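PDB 4D9I: diaminopropionate ammonia-lyase from Escherichia coli, which uses pyridoxal 5'-phosphate to catalyse the alpha,beta-elimination of both L- and D-2,3-diaminopropionate, yielding pyruvate and ammonia. Local coordinates for residues 4-9 with 314-319; 147-152 with 380-385; 284-289 with 337-342. All coordinates share one frame; numbering follows the deposited sequence.

Contact 1: residues 4-9 with 314-319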
loop_
_atom_site.group_PDB
_atom_site.type_symbol
_atom_site.label_atom_id
_atom_site.label_comp_id
_atom_site.label_asym_id
_atom_site.label_seq_id
_atom_site.Cartn_x
_atom_site.Cartn_y
_atom_site.Cartn_z
ATOM N N PHE B 4 11.968 14.698 5.739
ATOM C CA PHE B 4 13.032 14.338 4.799
ATOM C C PHE B 4 13.074 15.311 3.623
ATOM O O PHE B 4 12.060 15.929 3.297
ATOM C CB PHE B 4 12.868 12.890 4.312
ATOM C CG PHE B 4 11.529 12.592 3.655
ATOM C CD1 PHE B 4 11.357 12.757 2.276
ATOM C CD2 PHE B 4 10.466 12.093 4.397
ATOM C CE1 PHE B 4 10.142 12.459 1.661
ATOM C CE2 PHE B 4 9.249 11.784 3.789
ATOM C CZ PHE B 4 9.086 11.975 2.416
ATOM N N SER B 5 14.248 15.428 2.993
ATOM C CA SER B 5 14.445 16.371 1.907
ATOM C C SER B 5 14.746 15.656 0.600
ATOM O O SER B 5 15.864 15.209 0.368
ATOM C CB SER B 5 15.568 17.356 2.237
ATOM O OG SER B 5 15.250 18.122 3.384
ATOM N N LEU B 6 13.738 15.551 -0.251
ATOM C CA LEU B 6 13.931 15.035 -1.603
ATOM C C LEU B 6 14.086 16.221 -2.521
ATOM O O LEU B 6 13.397 17.239 -2.366
ATOM C CB LEU B 6 12.773 14.137 -2.045
ATOM C CG LEU B 6 12.579 12.868 -1.188
ATOM C CD1 LEU B 6 11.422 12.048 -1.728
ATOM C CD2 LEU B 6 13.844 12.016 -1.142
ATOM N N LYS B 7 15.009 16.087 -3.465
ATOM C CA LYS B 7 15.290 17.153 -4.402
ATOM C C LYS B 7 14.009 17.509 -5.165
ATOM O O LYS B 7 13.466 16.683 -5.893
ATOM C CB LYS B 7 16.409 16.724 -5.351
ATOM C CG LYS B 7 16.735 17.744 -6.424
ATOM C CD LYS B 7 17.446 17.079 -7.591
ATOM C CE LYS B 7 17.752 18.103 -8.664
ATOM N NZ LYS B 7 18.804 17.657 -9.629
ATOM N N ILE B 8 13.494 18.720 -4.938
ATOM C CA ILE B 8 12.395 19.259 -5.754
ATOM C C ILE B 8 12.745 20.675 -6.196
ATOM O O ILE B 8 12.490 21.641 -5.463
ATOM C CB ILE B 8 11.052 19.367 -4.998
ATOM C CG1 ILE B 8 10.647 18.059 -4.327
ATOM C CG2 ILE B 8 9.945 19.813 -5.955
ATOM C CD1 ILE B 8 9.736 18.302 -3.139
ATOM N N ASP B 9 13.331 20.809 -7.376
ATOM C CA ASP B 9 13.660 22.128 -7.891
ATOM C C ASP B 9 12.472 22.663 -8.669
ATOM O O ASP B 9 11.963 21.983 -9.568
ATOM C CB ASP B 9 14.906 22.065 -8.780
ATOM C CG ASP B 9 16.177 21.769 -7.986
ATOM O OD1 ASP B 9 16.247 22.127 -6.803
ATOM O OD2 ASP B 9 17.119 21.186 -8.556
ATOM N N ASP B 314 14.608 10.934 -8.512
ATOM C CA ASP B 314 13.963 9.666 -8.882
ATOM C C ASP B 314 13.005 9.120 -7.818
ATOM O O ASP B 314 11.885 8.711 -8.134
ATOM C CB ASP B 314 15.025 8.600 -9.163
ATOM C CG ASP B 314 15.433 8.538 -10.622
ATOM O OD1 ASP B 314 16.454 7.872 -10.929
ATOM O OD2 ASP B 314 14.738 9.146 -11.472
ATOM N N SER B 315 13.456 9.122 -6.562
ATOM C CA SER B 315 12.702 8.576 -5.430
ATOM C C SER B 315 11.369 9.281 -5.100
ATOM O O SER B 315 10.532 8.740 -4.359
ATOM C CB SER B 315 13.601 8.537 -4.186
ATOM O OG SER B 315 13.983 9.842 -3.796
ATOM N N VAL B 316 11.154 10.464 -5.674
ATOM C CA VAL B 316 9.871 11.153 -5.562
ATOM C C VAL B 316 8.745 10.293 -6.158
ATOM O O VAL B 316 7.655 10.199 -5.577
ATOM C CB VAL B 316 9.922 12.540 -6.258
ATOM C CG1 VAL B 316 8.531 13.152 -6.379
ATOM C CG2 VAL B 316 10.837 13.484 -5.491
ATOM N N ALA B 317 9.035 9.665 -7.304
ATOM C CA ALA B 317 8.089 8.810 -8.014
ATOM C C ALA B 317 7.778 7.577 -7.178
ATOM O O ALA B 317 6.614 7.246 -6.985
ATOM C CB ALA B 317 8.642 8.428 -9.401
ATOM N N ALA B 318 8.822 6.945 -6.639
ATOM C CA ALA B 318 8.661 5.808 -5.719
ATOM C C ALA B 318 7.722 6.140 -4.544
ATOM O O ALA B 318 6.821 5.373 -4.248
ATOM C CB ALA B 318 10.008 5.326 -5.218
ATOM N N LEU B 319 7.946 7.280 -3.890
ATOM C CA LEU B 319 7.086 7.759 -2.804
ATOM C C LEU B 319 5.621 7.882 -3.271
ATOM O O LEU B 319 4.717 7.400 -2.614
ATOM C CB LEU B 319 7.601 9.106 -2.304
ATOM C CG LEU B 319 6.782 9.882 -1.256
ATOM C CD1 LEU B 319 6.684 9.061 0.026
ATOM C CD2 LEU B 319 7.463 11.220 -0.977
#
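L6 and F4, from the arm that leads into edge strand 8-12, rest on the first turn of helix 315-325 in the mixed-sheet domain of this fold type II PLP enzyme. No hydrogen bond crosses between the segments; they meet in van der Waals contact, mostly between apolar branches, with the S315 hydroxyl at one side. L6 is central. Its CD2 methyl lies 3.4 Å from S315 OG, and its CB is 4.0 Å from V316 CG2. The other methyl, CD1, comes within 4.1 Å of L319 CD2. The side chains of L6 and V316 slide past each other in opposite directions. A chi1 of -62° turns L6 CG toward the helix, from where its two methyls part toward S315 and L319; a forked leucine suits a place where one residue must touch three. F4 and L319 instead meet tip to tip, the CZ corner of the ring coming 3.8 Å from L319 CD2. That methyl lies at the ring edge, near its plane, so this is not a contact over the ring face. On the helix, S315 and L319 are one turn apart, joined by the bond from L319 N to S315 O, and V316 beside them completes the surface offered to the arm. Farther out, the F4 ring meets that of Y352 with planes about 25° apart and packs against E391 of the second subunit. At K7 the arm becomes polar: NZ forms a salt bridge with D261, and K7 N bonds to Q313 OE1, just before the helix. K7 O approaches V316 CG2 at 4.2 Å.

Contact 2: residues 147-152 with 380-385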
loop_
_atom_site.group_PDB
_atom_site.type_symbol
_atom_site.label_atom_id
_atom_site.label_comp_id
_atom_site.label_asym_id
_atom_site.label_seq_id
_atom_site.Cartn_x
_atom_site.Cartn_y
_atom_site.Cartn_z
ATOM N N ALA B 147 12.125 -4.096 -19.743
ATOM C CA ALA B 147 11.511 -5.127 -18.909
ATOM C C ALA B 147 10.863 -6.166 -19.805
ATOM O O ALA B 147 10.056 -5.826 -20.669
ATOM C CB ALA B 147 10.469 -4.508 -17.981
ATOM N N GLN B 148 11.218 -7.428 -19.584
ATOM C CA GLN B 148 10.685 -8.555 -20.354
ATOM C C GLN B 148 9.157 -8.559 -20.408
ATOM O O GLN B 148 8.569 -8.921 -21.430
ATOM C CB GLN B 148 11.192 -9.880 -19.780
ATOM C CG GLN B 148 10.995 -11.077 -20.699
ATOM C CD GLN B 148 11.895 -11.030 -21.915
ATOM O OE1 GLN B 148 11.434 -10.825 -23.037
ATOM N NE2 GLN B 148 13.196 -11.214 -21.692
ATOM N N GLU B 149 8.517 -8.158 -19.312
ATOM C CA GLU B 149 7.056 -8.102 -19.265
ATOM C C GLU B 149 6.471 -7.165 -20.314
ATOM O O GLU B 149 5.446 -7.472 -20.918
ATOM C CB GLU B 149 6.555 -7.683 -17.880
ATOM C CG GLU B 149 5.042 -7.788 -17.739
ATOM C CD GLU B 149 4.511 -7.312 -16.392
ATOM O OE1 GLU B 149 5.307 -7.023 -15.485
ATOM O OE2 GLU B 149 3.282 -7.242 -16.247
ATOM N N ARG B 150 7.117 -6.023 -20.519
ATOM C CA ARG B 150 6.620 -5.046 -21.475
ATOM C C ARG B 150 6.811 -5.548 -22.921
ATOM O O ARG B 150 5.938 -5.344 -23.781
ATOM C CB ARG B 150 7.277 -3.683 -21.253
ATOM C CG ARG B 150 6.924 -3.028 -19.929
ATOM C CD ARG B 150 7.636 -1.697 -19.766
ATOM N NE ARG B 150 7.064 -0.960 -18.650
ATOM C CZ ARG B 150 7.731 -0.526 -17.583
ATOM N NH1 ARG B 150 9.039 -0.704 -17.462
ATOM N NH2 ARG B 150 7.069 0.126 -16.641
ATOM N N VAL B 151 7.936 -6.217 -23.167
ATOM C CA VAL B 151 8.204 -6.909 -24.434
ATOM C C VAL B 151 7.076 -7.898 -24.700
ATOM O O VAL B 151 6.441 -7.875 -25.754
ATOM C CB VAL B 151 9.562 -7.657 -24.389
ATOM C CG1 VAL B 151 9.754 -8.524 -25.622
ATOM C CG2 VAL B 151 10.707 -6.669 -24.221
ATOM N N ASP B 152 6.813 -8.733 -23.698
ATOM C CA ASP B 152 5.791 -9.763 -23.790
ATOM C C ASP B 152 4.382 -9.195 -24.010
ATOM O O ASP B 152 3.596 -9.784 -24.753
ATOM C CB ASP B 152 5.880 -10.707 -22.573
ATOM C CG ASP B 152 7.117 -11.619 -22.633
ATOM O OD1 ASP B 152 7.764 -11.674 -23.698
ATOM O OD2 ASP B 152 7.458 -12.271 -21.615
ATOM N N THR B 380 2.642 -1.476 -14.903
ATOM C CA THR B 380 3.012 -2.050 -16.173
ATOM C C THR B 380 4.246 -2.957 -16.055
ATOM O O THR B 380 4.460 -3.803 -16.902
ATOM C CB THR B 380 3.209 -0.944 -17.225
ATOM O OG1 THR B 380 4.152 0.006 -16.728
ATOM C CG2 THR B 380 1.878 -0.242 -17.497
ATOM N N ASP B 381 5.044 -2.760 -15.007
ATOM C CA ASP B 381 6.138 -3.644 -14.650
ATOM C C ASP B 381 5.856 -4.154 -13.218
ATOM O O ASP B 381 6.186 -3.473 -12.250
ATOM C CB ASP B 381 7.478 -2.891 -14.709
ATOM C CG ASP B 381 8.675 -3.754 -14.296
ATOM O OD1 ASP B 381 8.499 -4.814 -13.664
ATOM O OD2 ASP B 381 9.818 -3.359 -14.586
ATOM N N VAL B 382 5.246 -5.332 -13.099
ATOM C CA VAL B 382 4.781 -5.797 -11.781
ATOM C C VAL B 382 5.931 -6.102 -10.814
ATOM O O VAL B 382 5.778 -5.959 -9.587
ATOM C CB VAL B 382 3.778 -6.976 -11.866
ATOM C CG1 VAL B 382 2.555 -6.588 -12.680
ATOM C CG2 VAL B 382 4.434 -8.218 -12.441
ATOM N N LYS B 383 7.070 -6.524 -11.379
ATOM C CA LYS B 383 8.286 -6.816 -10.622
ATOM C C LYS B 383 8.743 -5.551 -9.906
ATOM O O LYS B 383 8.887 -5.533 -8.691
ATOM C CB LYS B 383 9.389 -7.302 -11.572
ATOM C CG LYS B 383 10.524 -8.058 -10.911
ATOM C CD LYS B 383 11.338 -8.782 -11.983
ATOM C CE LYS B 383 12.559 -9.477 -11.404
ATOM N NZ LYS B 383 13.354 -8.544 -10.550
ATOM N N HIS B 384 8.945 -4.488 -10.683
ATOM C CA HIS B 384 9.355 -3.182 -10.161
ATOM C C HIS B 384 8.325 -2.593 -9.216
ATOM O O HIS B 384 8.661 -2.005 -8.158
ATOM C CB HIS B 384 9.648 -2.259 -11.354
ATOM C CG HIS B 384 10.006 -0.851 -10.972
ATOM N ND1 HIS B 384 11.205 -0.523 -10.454
ATOM C CD2 HIS B 384 9.264 0.325 -11.035
ATOM C CE1 HIS B 384 11.235 0.798 -10.198
ATOM N NE2 HIS B 384 10.042 1.319 -10.557
ATOM N N TYR B 385 7.053 -2.706 -9.600
ATOM C CA TYR B 385 5.973 -2.141 -8.790
ATOM C C TYR B 385 6.034 -2.731 -7.372
ATOM O O TYR B 385 6.019 -2.000 -6.381
ATOM C CB TYR B 385 4.596 -2.419 -9.407
ATOM C CG TYR B 385 3.490 -1.788 -8.576
ATOM C CD1 TYR B 385 3.237 -0.423 -8.659
ATOM C CD2 TYR B 385 2.748 -2.553 -7.672
ATOM C CE1 TYR B 385 2.253 0.184 -7.878
ATOM C CE2 TYR B 385 1.759 -1.966 -6.891
ATOM C CZ TYR B 385 1.523 -0.621 -6.986
ATOM O OH TYR B 385 0.551 -0.062 -6.228
HETATM O O HOH W 1 7.895 -7.082 -14.636
HETATM O O HOH W 2 10.463 -0.829 -15.036
#
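A147 touches D381 where two helix N-termini meet, its CB methyl 3.6 Å from D381 OD2. Both residues hold N-cap positions, but only D381 caps with its side chain: its OD1 takes H384 N in a nearly straight bond (3.0 Å, 179°) that arrives from above the carboxylate plane. A small alanine lets the other cap come close. Two residues on, E149 reaches across, CG anti to its backbone N (chi1 -173°) and the rest of the chain extended, a reach that suits the long side chain of glutamate. Its OE1 accepts from V382 N at 2.9 Å on the syn side, so it serves an N-H of the first turn of helix 382-389. A water donates to both E149 OE1 and D381 OD1, two like-charged oxygens 4.3 Å apart; this water and the helix N-terminus probably ease their repulsion. R150 follows with a guanidinium bonded at its edge, in plane, to T380 OG1 (NH2 to OG1 2.9 Å), a hydroxyl that also bonds to E377. D381 CB lies over one guanidinium face. D381 OD2 is well out of the guanidinium plane, so its 4.0 Å approach to R150 NH1 is a long salt bridge of charges alone; a water, accepting from NH1 and donating to OD2, links the two. The side chain of R150 is about 6 Å from that of D120, the inferred proton acceptor for the L-isomer. Helix 148-155 lies against the parallel sheet, R150 and V151 packing on M142 of strand 137-142 and V151 also on strand 160-163, while from helix 382-389 Y385 OH bonds to N326 of the second subunit.

Contact 3: residues 284-289 with 337-342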
loop_
_atom_site.group_PDB
_atom_site.type_symbol
_atom_site.label_atom_id
_atom_site.label_comp_id
_atom_site.label_asym_id
_atom_site.label_seq_id
_atom_site.Cartn_x
_atom_site.Cartn_y
_atom_site.Cartn_z
ATOM N N THR B 284 18.506 4.251 -18.251
ATOM C CA THR B 284 18.433 4.650 -16.846
ATOM C C THR B 284 17.059 5.208 -16.429
ATOM O O THR B 284 16.601 4.954 -15.310
ATOM C CB THR B 284 19.533 5.676 -16.501
ATOM N N ILE B 285 16.407 5.945 -17.327
ATOM C CA ILE B 285 15.189 6.727 -17.010
ATOM C C ILE B 285 13.910 5.891 -16.807
ATOM O O ILE B 285 13.645 4.969 -17.587
ATOM C CB ILE B 285 14.935 7.786 -18.115
ATOM C CG1 ILE B 285 16.116 8.768 -18.226
ATOM C CG2 ILE B 285 13.634 8.526 -17.887
ATOM C CD1 ILE B 285 16.520 9.441 -16.925
ATOM N N MET B 286 13.126 6.224 -15.774
ATOM C CA MET B 286 11.820 5.581 -15.526
ATOM C C MET B 286 10.953 5.550 -16.797
ATOM O O MET B 286 10.746 6.583 -17.458
ATOM C CB MET B 286 11.063 6.231 -14.345
ATOM C CG MET B 286 10.855 7.745 -14.421
ATOM S SD MET B 286 10.068 8.474 -12.952
ATOM C CE MET B 286 11.475 8.523 -11.831
ATOM N N ALA B 287 10.473 4.358 -17.141
ATOM C CA ALA B 287 9.795 4.132 -18.419
ATOM C C ALA B 287 8.617 5.098 -18.591
ATOM O O ALA B 287 7.833 5.305 -17.663
ATOM C CB ALA B 287 9.348 2.678 -18.531
ATOM N N GLY B 288 8.515 5.713 -19.766
ATOM C CA GLY B 288 7.452 6.685 -20.010
ATOM C C GLY B 288 7.927 8.123 -19.942
ATOM O O GLY B 288 7.402 8.998 -20.647
ATOM N N LEU B 289 8.933 8.389 -19.116
ATOM C CA LEU B 289 9.402 9.768 -18.988
ATOM C C LEU B 289 10.786 10.017 -19.591
ATOM O O LEU B 289 11.509 10.905 -19.133
ATOM C CB LEU B 289 9.297 10.261 -17.529
ATOM C CG LEU B 289 7.882 10.285 -16.929
ATOM C CD1 LEU B 289 7.922 10.669 -15.451
ATOM C CD2 LEU B 289 6.913 11.174 -17.700
ATOM N N GLY B 337 2.204 3.225 -11.638
ATOM C CA GLY B 337 3.588 2.881 -11.970
ATOM C C GLY B 337 4.525 4.030 -11.661
ATOM O O GLY B 337 4.084 5.112 -11.304
ATOM N N GLU B 338 5.819 3.812 -11.842
ATOM C CA GLU B 338 6.801 4.841 -11.496
ATOM C C GLU B 338 6.524 6.215 -12.138
ATOM O O GLU B 338 6.407 7.241 -11.429
ATOM C CB GLU B 338 8.213 4.360 -11.819
ATOM C CG GLU B 338 9.271 5.200 -11.133
ATOM C CD GLU B 338 10.656 4.620 -11.292
ATOM O OE1 GLU B 338 10.820 3.666 -12.065
ATOM O OE2 GLU B 338 11.591 5.123 -10.650
ATOM N N SER B 339 6.381 6.220 -13.461
ATOM C CA SER B 339 6.020 7.429 -14.184
ATOM C C SER B 339 4.589 7.912 -13.954
ATOM O O SER B 339 4.314 9.107 -14.079
ATOM C CB SER B 339 6.262 7.244 -15.686
ATOM O OG SER B 339 7.648 7.141 -15.914
ATOM N N GLY B 340 3.682 6.986 -13.675
ATOM C CA GLY B 340 2.307 7.346 -13.370
ATOM C C GLY B 340 2.157 8.153 -12.090
ATOM O O GLY B 340 1.253 8.972 -11.985
ATOM N N ALA B 341 3.056 7.917 -11.131
ATOM C CA ALA B 341 2.871 8.384 -9.760
ATOM C C ALA B 341 3.630 9.655 -9.368
ATOM O O ALA B 341 3.404 10.191 -8.286
ATOM C CB ALA B 341 3.192 7.252 -8.776
ATOM N N VAL B 342 4.477 10.162 -10.258
ATOM C CA VAL B 342 5.455 11.186 -9.905
ATOM C C VAL B 342 4.829 12.542 -9.573
ATOM O O VAL B 342 5.365 13.262 -8.739
ATOM C CB VAL B 342 6.588 11.315 -10.964
ATOM C CG1 VAL B 342 6.102 12.000 -12.237
ATOM C CG2 VAL B 342 7.788 12.050 -10.389
HETATM O O HOH W 3 7.304 4.005 -15.237
#
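G288 and S339 lie at the closest backbone approach, CA to CA 6.0 Å, where a type II beta turn from M286 to L289 meets the start of helix 338-352. The turn gives G288 a positive phi (103°), at which a side chain would be jammed against the preceding carbonyl; glycine fits. A287 O points at the helix and accepts a short hydrogen bond from S339 OG (2.5 Å), which lies well above the carbonyl plane, and a water bridges it to S339 N. Serine suits the place, pairing a hydroxyl for the turn with little bulk. L289 CG packs against S339 OG, and its CD1 reaches V342 CG1 at 3.9 Å. M286 crosses E338 at about a right angle, its CB 3.4 Å from E338 OE1; the bend at chi3 (78°) lays CE 3.6 Å from E338 OE2. Glutamate suits both neighbours: its aliphatic CG packs on M286 SD while its carboxylate reaches toward H384. An alanine in place of E338 would probably open a gap beside M286, leaving its thioether end freer to turn. G288 N bonds to D120, the inferred proton acceptor for the L-isomer, and G288 O accepts from the amine of a Tris molecule, probably from the crystallisation liquor, consistent with the turn lining the active site. Around it, M286 and V342 pack on A317 of helix 315-325, L289 and V342 on Q230 of strand 226-230.

Overall arrangement
From the N terminus, residues 4-9 meet 314-319 in contact 1, closing a loop that takes in much of the chain and fastening the arm before edge strand 8-12 to helix 315-325. Contact 2 begins at 147-152, inside that loop, and closes only at 380-385, so the two cross; it ties the smaller parallel sheet's flank to the C-terminal helix. Contact 3, 284-289 with 337-342, falls wholly within the span of contact 2 but crosses contact 1. Spatially it is the middle member: A317 CB packs 3.7 Å from M286 CE on one flank, and R150 NH1 approaches A287 CB at 3.6 Å on another. Contacts 1 and 2 do not touch.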